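Local coordinates for nucleoside-triphosphatase THEP1 (Aquifex aeolicus, PDB 1YE8), which hydrolyses nucleoside triphosphates such as ATP, GTP, CTP, TTP and UTP to the diphosphate and phosphate, and lacks kinase activity, at residues Y73-Q78 and E112-K117; I3-E8 and E170-L175; I103-I108 and R123-D128. All coordinates share one frame; numbering follows the deposited sequence.

Overall arrangement
From the N terminus, strand 2-6 enters the parallel sheet at once and runs into the loop that probably binds ATP; contact 2 packs it against helix 168-175 at the far end of the chain and so closes a loop over nearly the whole protein. Contacts 1 and 3 both nest inside that loop. Contact 1 joins the end of strand 73-75, in the antiparallel sheet, and the start of helix 77-97 to the residues leading into helix 116-126. Contact 3 sets strand 102-105 of the parallel sheet against the end of that same helix. Contacts 1 and 3 cross along the chain and touch, whereas contact 2 lies on the opposite side of the chain's centre from contact 1.

Contact 1 of 3, residues Y73-Q78 and E112-K117; sequences YGVNVQ and ELFSKK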
loop_
_atom_site.group_PDB
_atom_site.type_symbol
_atom_site.label_atom_id
_atom_site.label_comp_id
_atom_site.label_asym_id
_atom_site.label_seq_id
_atom_site.Cartn_x
_atom_site.Cartn_y
_atom_site.Cartn_z
ATOM N N TYR A 73 -0.760 2.109 19.400
ATOM C CA TYR A 73 0.321 1.523 18.595
ATOM C C TYR A 73 1.496 2.477 18.464
ATOM O O TYR A 73 1.337 3.578 17.952
ATOM C CB TYR A 73 -0.198 1.181 17.194
ATOM C CG TYR A 73 -1.294 0.151 17.201
ATOM C CD1 TYR A 73 -0.999 -1.201 17.233
ATOM C CD2 TYR A 73 -2.633 0.537 17.226
ATOM C CE1 TYR A 73 -2.011 -2.165 17.276
ATOM C CE2 TYR A 73 -3.644 -0.410 17.258
ATOM C CZ TYR A 73 -3.326 -1.755 17.287
ATOM O OH TYR A 73 -4.324 -2.702 17.324
ATOM N N GLY A 74 2.671 2.039 18.905
ATOM C CA GLY A 74 3.912 2.770 18.701
ATOM C C GLY A 74 4.514 2.374 17.368
ATOM O O GLY A 74 4.629 1.186 17.073
ATOM N N VAL A 75 4.852 3.370 16.555
ATOM C CA VAL A 75 5.399 3.135 15.222
ATOM C C VAL A 75 6.911 3.343 15.205
ATOM O O VAL A 75 7.425 4.405 15.610
ATOM C CB VAL A 75 4.756 4.060 14.170
ATOM C CG1 VAL A 75 5.360 3.815 12.784
ATOM C CG2 VAL A 75 3.243 3.855 14.128
ATOM N N ASN A 76 7.618 2.316 14.740
ATOM C CA ASN A 76 9.054 2.420 14.543
ATOM C C ASN A 76 9.330 2.694 13.068
ATOM O O ASN A 76 9.247 1.786 12.202
ATOM C CB ASN A 76 9.759 1.158 15.021
ATOM C CG ASN A 76 11.262 1.311 15.034
ATOM O OD1 ASN A 76 11.845 1.832 14.080
ATOM N ND2 ASN A 76 11.908 0.851 16.121
ATOM N N VAL A 77 9.582 3.969 12.788
ATOM C CA VAL A 77 9.754 4.448 11.425
ATOM C C VAL A 77 10.929 3.738 10.749
ATOM O O VAL A 77 10.862 3.407 9.566
ATOM C CB VAL A 77 9.927 5.978 11.407
ATOM C CG1 VAL A 77 10.435 6.472 10.043
ATOM C CG2 VAL A 77 8.628 6.649 11.807
ATOM N N GLN A 78 12.003 3.514 11.507
ATOM C CA GLN A 78 13.205 2.866 10.998
ATOM C C GLN A 78 12.917 1.412 10.600
ATOM O O GLN A 78 13.357 0.958 9.535
ATOM C CB GLN A 78 14.339 2.965 12.031
ATOM C CG GLN A 78 14.917 4.395 12.185
ATOM C CD GLN A 78 13.923 5.421 12.773
ATOM O OE1 GLN A 78 13.809 6.539 12.252
ATOM N NE2 GLN A 78 13.200 5.039 13.844
ATOM N N GLU A 112 2.289 4.508 8.276
ATOM C CA GLU A 112 3.357 4.537 7.285
ATOM C C GLU A 112 3.832 5.965 7.001
ATOM O O GLU A 112 5.016 6.201 6.733
ATOM C CB GLU A 112 2.877 3.866 5.991
ATOM C CG GLU A 112 2.554 2.392 6.188
ATOM C CD GLU A 112 1.128 2.089 6.630
ATOM O OE1 GLU A 112 0.300 2.992 6.903
ATOM O OE2 GLU A 112 0.799 0.879 6.682
ATOM N N LEU A 113 2.903 6.913 7.069
ATOM C CA LEU A 113 3.163 8.295 6.665
ATOM C C LEU A 113 4.020 9.068 7.671
ATOM O O LEU A 113 4.417 10.186 7.384
ATOM C CB LEU A 113 1.849 9.027 6.329
ATOM C CG LEU A 113 1.226 8.534 5.008
ATOM C CD1 LEU A 113 -0.202 9.030 4.883
ATOM C CD2 LEU A 113 2.017 8.965 3.790
ATOM N N PHE A 114 4.343 8.467 8.822
ATOM C CA PHE A 114 5.344 9.060 9.708
ATOM C C PHE A 114 6.726 9.084 9.059
ATOM O O PHE A 114 7.590 9.845 9.489
ATOM C CB PHE A 114 5.424 8.298 11.027
ATOM C CG PHE A 114 4.317 8.598 11.985
ATOM C CD1 PHE A 114 4.178 9.866 12.551
ATOM C CD2 PHE A 114 3.437 7.602 12.368
ATOM C CE1 PHE A 114 3.147 10.121 13.475
ATOM C CE2 PHE A 114 2.414 7.859 13.285
ATOM C CZ PHE A 114 2.272 9.114 13.827
ATOM N N SER A 115 6.938 8.287 8.017
ATOM C CA SER A 115 8.234 8.257 7.328
ATOM C C SER A 115 8.295 9.290 6.212
ATOM O O SER A 115 7.537 9.200 5.238
ATOM C CB SER A 115 8.481 6.854 6.760
ATOM O OG SER A 115 9.460 6.876 5.738
ATOM N N LYS A 116 9.199 10.259 6.347
ATOM C CA LYS A 116 9.406 11.280 5.326
ATOM C C LYS A 116 9.878 10.628 4.035
ATOM O O LYS A 116 9.423 10.968 2.946
ATOM C CB LYS A 116 10.415 12.339 5.802
ATOM C CG LYS A 116 10.806 13.336 4.711
ATOM C CD LYS A 116 11.349 14.652 5.281
ATOM C CE LYS A 116 12.087 15.467 4.221
ATOM N NZ LYS A 116 11.282 15.677 2.972
ATOM N N LYS A 117 10.796 9.675 4.150
ATOM C CA LYS A 117 11.280 8.986 2.973
ATOM C C LYS A 117 10.119 8.325 2.219
ATOM O O LYS A 117 10.056 8.384 0.989
ATOM C CB LYS A 117 12.321 7.923 3.344
ATOM C CG LYS A 117 13.658 8.484 3.811
ATOM C CD LYS A 117 14.579 7.344 4.188
ATOM C CE LYS A 117 15.848 7.812 4.872
ATOM N NZ LYS A 117 16.735 6.647 5.164
#
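V77 and V75 meet F114 and S115 by apolar side-chain packing, and V77 makes the closest approach, dividing its two methyl groups between neighbouring residues. CG2 of V77 rests on CB of F114 at 3.7 Å, the two side chains crossing at about a right angle. Its other branch, CG1, is set anti to the backbone N (chi1 167°) and lies against CB of S115 at 3.8 Å. V75 adds a looser contact from the end of its strand: its CG2 approaches CD2 of the F114 ring obliquely, at 4.1 Å. With an alanine at V77 both methyls go, which is likely to leave CB of F114 and CB of S115 without their partners and open a gap beside them.

The hydrogen bonds lie outside this packing, most of them at the helix starts. S115 OG caps helix 116-126 by bonding to N of F118, and it also binds the E81 carboxylate of helix 77-97, which adds a polar tie to the valine packing. N76 OD1 does the same capping work at the other helix, on N of Y79. Within 112-117, N of S115 bonds to O of E112 at 3.1 Å and closes a turn ahead of the helix. Each of the two helices thus has a side-chain N-cap, N76 or S115, and the valine and phenylalanine packing joins their starts within the RecA-like P-loop NTPase fold.

Contact 2 of 3, residues I3-E8 and E170-L175; sequences IIITGE and EDILSL. With NA (sodium ion), chain C.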
loop_
_atom_site.group_PDB
_atom_site.type_symbol
_atom_site.label_atom_id
_atom_site.label_comp_id
_atom_site.label_asym_id
_atom_site.label_seq_id
_atom_site.Cartn_x
_atom_site.Cartn_y
_atom_site.Cartn_z
ATOM N N ILE A 3 -4.486 2.132 -9.461
ATOM C CA ILE A 3 -5.673 1.593 -8.791
ATOM C C ILE A 3 -5.567 1.964 -7.320
ATOM O O ILE A 3 -4.602 1.541 -6.648
ATOM C CB ILE A 3 -5.721 0.032 -8.901
ATOM C CG1 ILE A 3 -5.568 -0.461 -10.351
ATOM C CG2 ILE A 3 -6.991 -0.503 -8.240
ATOM C CD1 ILE A 3 -6.727 -0.093 -11.247
ATOM N N ILE A 4 -6.529 2.747 -6.825
ATOM C CA ILE A 4 -6.538 3.180 -5.429
ATOM C C ILE A 4 -7.714 2.506 -4.752
ATOM O O ILE A 4 -8.875 2.744 -5.108
ATOM C CB ILE A 4 -6.662 4.713 -5.325
ATOM C CG1 ILE A 4 -5.521 5.392 -6.081
ATOM C CG2 ILE A 4 -6.667 5.131 -3.847
ATOM C CD1 ILE A 4 -5.565 6.878 -6.099
ATOM N N ILE A 5 -7.417 1.676 -3.756
ATOM C CA ILE A 5 -8.433 0.923 -3.021
ATOM C C ILE A 5 -8.603 1.543 -1.643
ATOM O O ILE A 5 -7.644 1.704 -0.885
ATOM C CB ILE A 5 -8.027 -0.562 -2.891
ATOM C CG1 ILE A 5 -7.845 -1.204 -4.269
ATOM C CG2 ILE A 5 -9.072 -1.329 -2.049
ATOM C CD1 ILE A 5 -7.004 -2.470 -4.250
ATOM N N THR A 6 -9.836 1.906 -1.322
ATOM C CA THR A 6 -10.146 2.484 -0.027
ATOM C C THR A 6 -11.320 1.742 0.597
ATOM O O THR A 6 -11.905 0.866 -0.039
ATOM C CB THR A 6 -10.361 4.014 -0.198
ATOM O OG1 THR A 6 -10.387 4.662 1.080
ATOM C CG2 THR A 6 -11.706 4.379 -0.903
ATOM N N GLY A 7 -11.624 2.042 1.852
ATOM C CA GLY A 7 -12.734 1.392 2.517
ATOM C C GLY A 7 -12.509 1.335 4.008
ATOM O O GLY A 7 -11.439 1.703 4.497
ATOM N N GLU A 8 -13.518 0.858 4.730
ATOM C CA GLU A 8 -13.481 0.871 6.192
ATOM C C GLU A 8 -12.372 -0.034 6.728
ATOM O O GLU A 8 -12.009 -1.019 6.078
ATOM C CB GLU A 8 -14.847 0.467 6.783
ATOM C CG GLU A 8 -16.082 1.242 6.277
ATOM C CD GLU A 8 -16.086 2.758 6.565
ATOM O OE1 GLU A 8 -15.541 3.145 7.639
ATOM O OE2 GLU A 8 -16.669 3.562 5.737
ATOM N N GLU A 170 -11.815 -8.974 -10.620
ATOM C CA GLU A 170 -11.731 -9.049 -12.080
ATOM C C GLU A 170 -11.806 -7.685 -12.788
ATOM O O GLU A 170 -11.147 -7.471 -13.825
ATOM C CB GLU A 170 -12.777 -10.023 -12.647
ATOM C CG GLU A 170 -12.540 -11.494 -12.298
ATOM C CD GLU A 170 -11.154 -12.030 -12.660
ATOM O OE1 GLU A 170 -10.485 -11.505 -13.584
ATOM O OE2 GLU A 170 -10.744 -13.011 -12.016
ATOM N N ASP A 171 -12.602 -6.773 -12.233
ATOM C CA ASP A 171 -12.662 -5.399 -12.727
ATOM C C ASP A 171 -11.255 -4.784 -12.689
ATOM O O ASP A 171 -10.777 -4.212 -13.683
ATOM C CB ASP A 171 -13.653 -4.567 -11.895
ATOM C CG ASP A 171 -15.064 -5.147 -11.902
ATOM O OD1 ASP A 171 -15.417 -5.872 -12.856
ATOM O OD2 ASP A 171 -15.890 -4.941 -10.984
ATOM N N ILE A 172 -10.601 -4.936 -11.533
ATOM C CA ILE A 172 -9.244 -4.429 -11.318
ATOM C C ILE A 172 -8.254 -5.084 -12.284
ATOM O O ILE A 172 -7.496 -4.388 -12.969
ATOM C CB ILE A 172 -8.816 -4.643 -9.832
ATOM C CG1 ILE A 172 -9.663 -3.757 -8.906
ATOM C CG2 ILE A 172 -7.311 -4.356 -9.643
ATOM C CD1 ILE A 172 -9.462 -4.045 -7.412
ATOM N N LEU A 173 -8.281 -6.417 -12.353
ATOM C CA LEU A 173 -7.323 -7.146 -13.194
ATOM C C LEU A 173 -7.472 -6.869 -14.694
ATOM O O LEU A 173 -6.472 -6.816 -15.404
ATOM C CB LEU A 173 -7.333 -8.647 -12.887
ATOM C CG LEU A 173 -6.819 -9.020 -11.488
ATOM C CD1 LEU A 173 -6.978 -10.509 -11.282
ATOM C CD2 LEU A 173 -5.360 -8.614 -11.261
ATOM N N SER A 174 -8.703 -6.643 -15.150
ATOM C CA SER A 174 -8.931 -6.221 -16.534
ATOM C C SER A 174 -8.308 -4.855 -16.843
ATOM O O SER A 174 -7.681 -4.670 -17.895
ATOM C CB SER A 174 -10.424 -6.197 -16.860
ATOM O OG SER A 174 -10.630 -5.744 -18.190
ATOM N N LEU A 175 -8.481 -3.903 -15.923
ATOM C CA LEU A 175 -7.928 -2.557 -16.085
ATOM C C LEU A 175 -6.407 -2.580 -16.145
ATOM O O LEU A 175 -5.800 -1.854 -16.932
ATOM C CB LEU A 175 -8.416 -1.622 -14.968
ATOM C CG LEU A 175 -9.850 -1.118 -15.166
ATOM C CD1 LEU A 175 -10.454 -0.639 -13.856
ATOM C CD2 LEU A 175 -9.878 -0.024 -16.235
HETATM NA NA NA C . -9.669 -1.569 5.522
HETATM O O HOH W 1 -6.751 -0.985 5.742
#
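Strand 3-6 and helix 170-175 run nearly antiparallel, at 162°, with their axes 10.7 Å apart at closest approach, and I3 and I172 are the nearest pair along the backbone. These two isoleucines carry most of the contact. In each, CG1 stands beside the backbone N (chi1 -52° in I3), which puts the CG2 methyl anti to that N, and the two CG2 methyls meet at 4.1 Å with the side chains oblique to each other. The longer branch of I3 continues to the next helical turn, where CD1 lies 4.4 Å from CB of L175. Two residues further along the strand, CD1 at the end of I5 lies 4.3 Å from CD1 of I172. I20 of helix 13-24 touches both I5 and I172, and I158 of strand 156-159 also packs on I172.

Beyond the strand the chain enters the loop that probably binds ATP, a Walker A (P-loop) sequence. The backbone of G7, with phi 152°, would press a side chain against the preceding carbonyl O, and E8 O binds a sodium ion at 2.5 Å. Methyl packing with no polar partner between the segments implies that helix 168-175 is held here by shape and by burial of apolar surface.

Contact 3 of 3, residues I103-I108 and R123-D128; sequences IIIDEI and RQIMHD
I103 and I125 cross at a slant, the end of the strand side chain meeting the short branch of the helix side chain. In I103 the long branch is extended (chi2 173°), which carries CD1 out from the sheet to CG2 of I125 at 3.9 Å. I105, two residues on and on the same face of the strand, is extended in the same way, and its CD1 reaches that same methyl more loosely, at 4.5 Å. CG2 of I125 therefore sits where the ends of two strand side chains converge. I105 CD1 also lies 4.4 Å from SE of M126, a selenomethionine whose folded chain brings the selenium round toward the strand.

Strand 102-105, helix 116-126 and strand 132-136 form a beta-alpha-beta unit of the RecA-like fold, and the contact packs the last turn of that crossover helix on the first strand of the unit. V133 of the second strand touches both I125 and M126, while Y92 of helix 77-97 also touches I125.

The strand's alternation sends its other residues elsewhere: I104 packs on V17 and V21 of helix 13-24. Just past I105, in a segment predicted to bind ATP, D106 precedes a cis peptide bond to E107, and its carboxylate is gripped at both oxygens, OD1 by OG1 of T136 and OD2 by OG1 of T14, at the start of helix 13-24 in the probable P-loop motif.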
loop_
_atom_site.group_PDB
_atom_site.type_symbol
_atom_site.label_atom_id
_atom_site.label_comp_id
_atom_site.label_asym_id
_atom_site.label_seq_id
_atom_site.Cartn_x
_atom_site.Cartn_y
_atom_site.Cartn_z
ATOM N N ILE A 103 3.534 -1.673 -9.212
ATOM C CA ILE A 103 4.024 -1.341 -7.872
ATOM C C ILE A 103 2.901 -1.562 -6.872
ATOM O O ILE A 103 1.772 -1.140 -7.116
ATOM C CB ILE A 103 4.505 0.132 -7.831
ATOM C CG1 ILE A 103 5.578 0.353 -8.919
ATOM C CG2 ILE A 103 5.026 0.473 -6.433
ATOM C CD1 ILE A 103 5.993 1.804 -9.078
ATOM N N ILE A 104 3.219 -2.196 -5.740
ATOM C CA ILE A 104 2.213 -2.553 -4.724
ATOM C C ILE A 104 2.484 -1.787 -3.432
ATOM O O ILE A 104 3.580 -1.881 -2.888
ATOM C CB ILE A 104 2.251 -4.074 -4.428
ATOM C CG1 ILE A 104 2.134 -4.897 -5.719
ATOM C CG2 ILE A 104 1.214 -4.437 -3.383
ATOM C CD1 ILE A 104 0.811 -4.787 -6.487
ATOM N N ILE A 105 1.502 -1.016 -2.953
ATOM C CA ILE A 105 1.717 -0.201 -1.741
ATOM C C ILE A 105 0.496 -0.301 -0.822
ATOM O O ILE A 105 -0.482 0.454 -0.983
ATOM C CB ILE A 105 1.980 1.306 -2.091
ATOM C CG1 ILE A 105 2.961 1.473 -3.270
ATOM C CG2 ILE A 105 2.508 2.036 -0.837
ATOM C CD1 ILE A 105 3.227 2.935 -3.633
ATOM N N ASP A 106 0.535 -1.209 0.146
ATOM C CA ASP A 106 -0.545 -1.306 1.139
ATOM C C ASP A 106 0.139 -1.145 2.493
ATOM O O ASP A 106 0.888 -2.037 2.914
ATOM C CB ASP A 106 -1.267 -2.662 1.016
ATOM C CG ASP A 106 -2.156 -2.963 2.200
ATOM O OD1 ASP A 106 -3.083 -2.161 2.484
ATOM O OD2 ASP A 106 -2.007 -3.983 2.896
ATOM N N GLU A 107 -0.076 -0.037 3.205
ATOM C CA GLU A 107 -1.075 0.989 2.982
ATOM C C GLU A 107 -0.410 2.360 3.009
ATOM O O GLU A 107 0.567 2.597 3.751
ATOM C CB GLU A 107 -2.115 0.900 4.113
ATOM C CG GLU A 107 -3.234 1.919 4.008
ATOM C CD GLU A 107 -4.465 1.590 4.819
ATOM O OE1 GLU A 107 -4.591 0.509 5.422
ATOM O OE2 GLU A 107 -5.360 2.436 4.860
ATOM N N ILE A 108 -0.947 3.290 2.229
ATOM C CA ILE A 108 -0.595 4.687 2.394
ATOM C C ILE A 108 -1.486 5.210 3.519
ATOM O O ILE A 108 -2.505 5.881 3.286
ATOM C CB ILE A 108 -0.743 5.477 1.077
ATOM C CG1 ILE A 108 0.033 4.775 -0.053
ATOM C CG2 ILE A 108 -0.271 6.945 1.252
ATOM C CD1 ILE A 108 -0.238 5.308 -1.400
ATOM N N ARG A 123 4.909 10.203 -3.254
ATOM C CA ARG A 123 4.557 11.331 -4.126
ATOM C C ARG A 123 5.191 11.193 -5.510
ATOM O O ARG A 123 4.536 11.425 -6.527
ATOM C CB ARG A 123 4.937 12.666 -3.494
ATOM C CG ARG A 123 3.950 13.171 -2.492
ATOM C CD ARG A 123 3.905 14.684 -2.411
ATOM N NE ARG A 123 2.972 15.047 -1.372
ATOM C CZ ARG A 123 3.286 15.144 -0.101
ATOM N NH1 ARG A 123 4.533 14.913 0.310
ATOM N NH2 ARG A 123 2.344 15.470 0.770
ATOM N N GLN A 124 6.458 10.790 -5.553
ATOM C CA GLN A 124 7.146 10.612 -6.821
ATOM C C GLN A 124 6.445 9.542 -7.648
ATOM O O GLN A 124 6.165 9.741 -8.823
ATOM C CB GLN A 124 8.614 10.254 -6.587
ATOM C CG GLN A 124 9.480 10.432 -7.825
ATOM C CD GLN A 124 10.963 10.263 -7.566
ATOM O OE1 GLN A 124 11.779 10.541 -8.455
ATOM N NE2 GLN A 124 11.325 9.804 -6.369
ATOM N N ILE A 125 6.142 8.400 -7.030
ATOM C CA ILE A 125 5.534 7.291 -7.748
ATOM C C ILE A 125 4.110 7.599 -8.220
ATOM O O ILE A 125 3.759 7.380 -9.387
ATOM C CB ILE A 125 5.537 6.010 -6.852
ATOM C CG1 ILE A 125 6.971 5.465 -6.677
ATOM C CG2 ILE A 125 4.568 4.968 -7.394
ATOM C CD1 ILE A 125 7.107 4.456 -5.532
HETATM N N MSE A 126 3.293 8.135 -7.323
HETATM C CA MSE A 126 1.880 8.319 -7.616
HETATM C C MSE A 126 1.613 9.360 -8.701
HETATM O O MSE A 126 0.632 9.250 -9.428
HETATM C CB MSE A 126 1.117 8.636 -6.334
HETATM C CG MSE A 126 1.231 7.487 -5.279
HETATM SE SE MSE A 126 0.673 5.700 -5.888
HETATM C CE MSE A 126 -0.947 6.287 -6.198
ATOM N N HIS A 127 2.520 10.326 -8.837
ATOM C CA HIS A 127 2.347 11.380 -9.821
ATOM C C HIS A 127 3.120 11.107 -11.106
ATOM O O HIS A 127 3.102 11.937 -12.027
ATOM C CB HIS A 127 2.699 12.734 -9.204
ATOM C CG HIS A 127 1.795 13.126 -8.078
ATOM N ND1 HIS A 127 0.479 13.496 -8.272
ATOM C CD2 HIS A 127 2.007 13.180 -6.742
ATOM C CE1 HIS A 127 -0.070 13.776 -7.106
ATOM N NE2 HIS A 127 0.833 13.593 -6.160
ATOM N N ASP A 128 3.784 9.955 -11.183
ATOM C CA ASP A 128 4.509 9.573 -12.385
ATOM C C ASP A 128 3.539 8.826 -13.296
ATOM O O ASP A 128 3.121 7.712 -12.974
ATOM C CB ASP A 128 5.711 8.693 -12.034
ATOM C CG ASP A 128 6.610 8.416 -13.225
ATOM O OD1 ASP A 128 6.114 8.398 -14.380
ATOM O OD2 ASP A 128 7.823 8.181 -13.091
#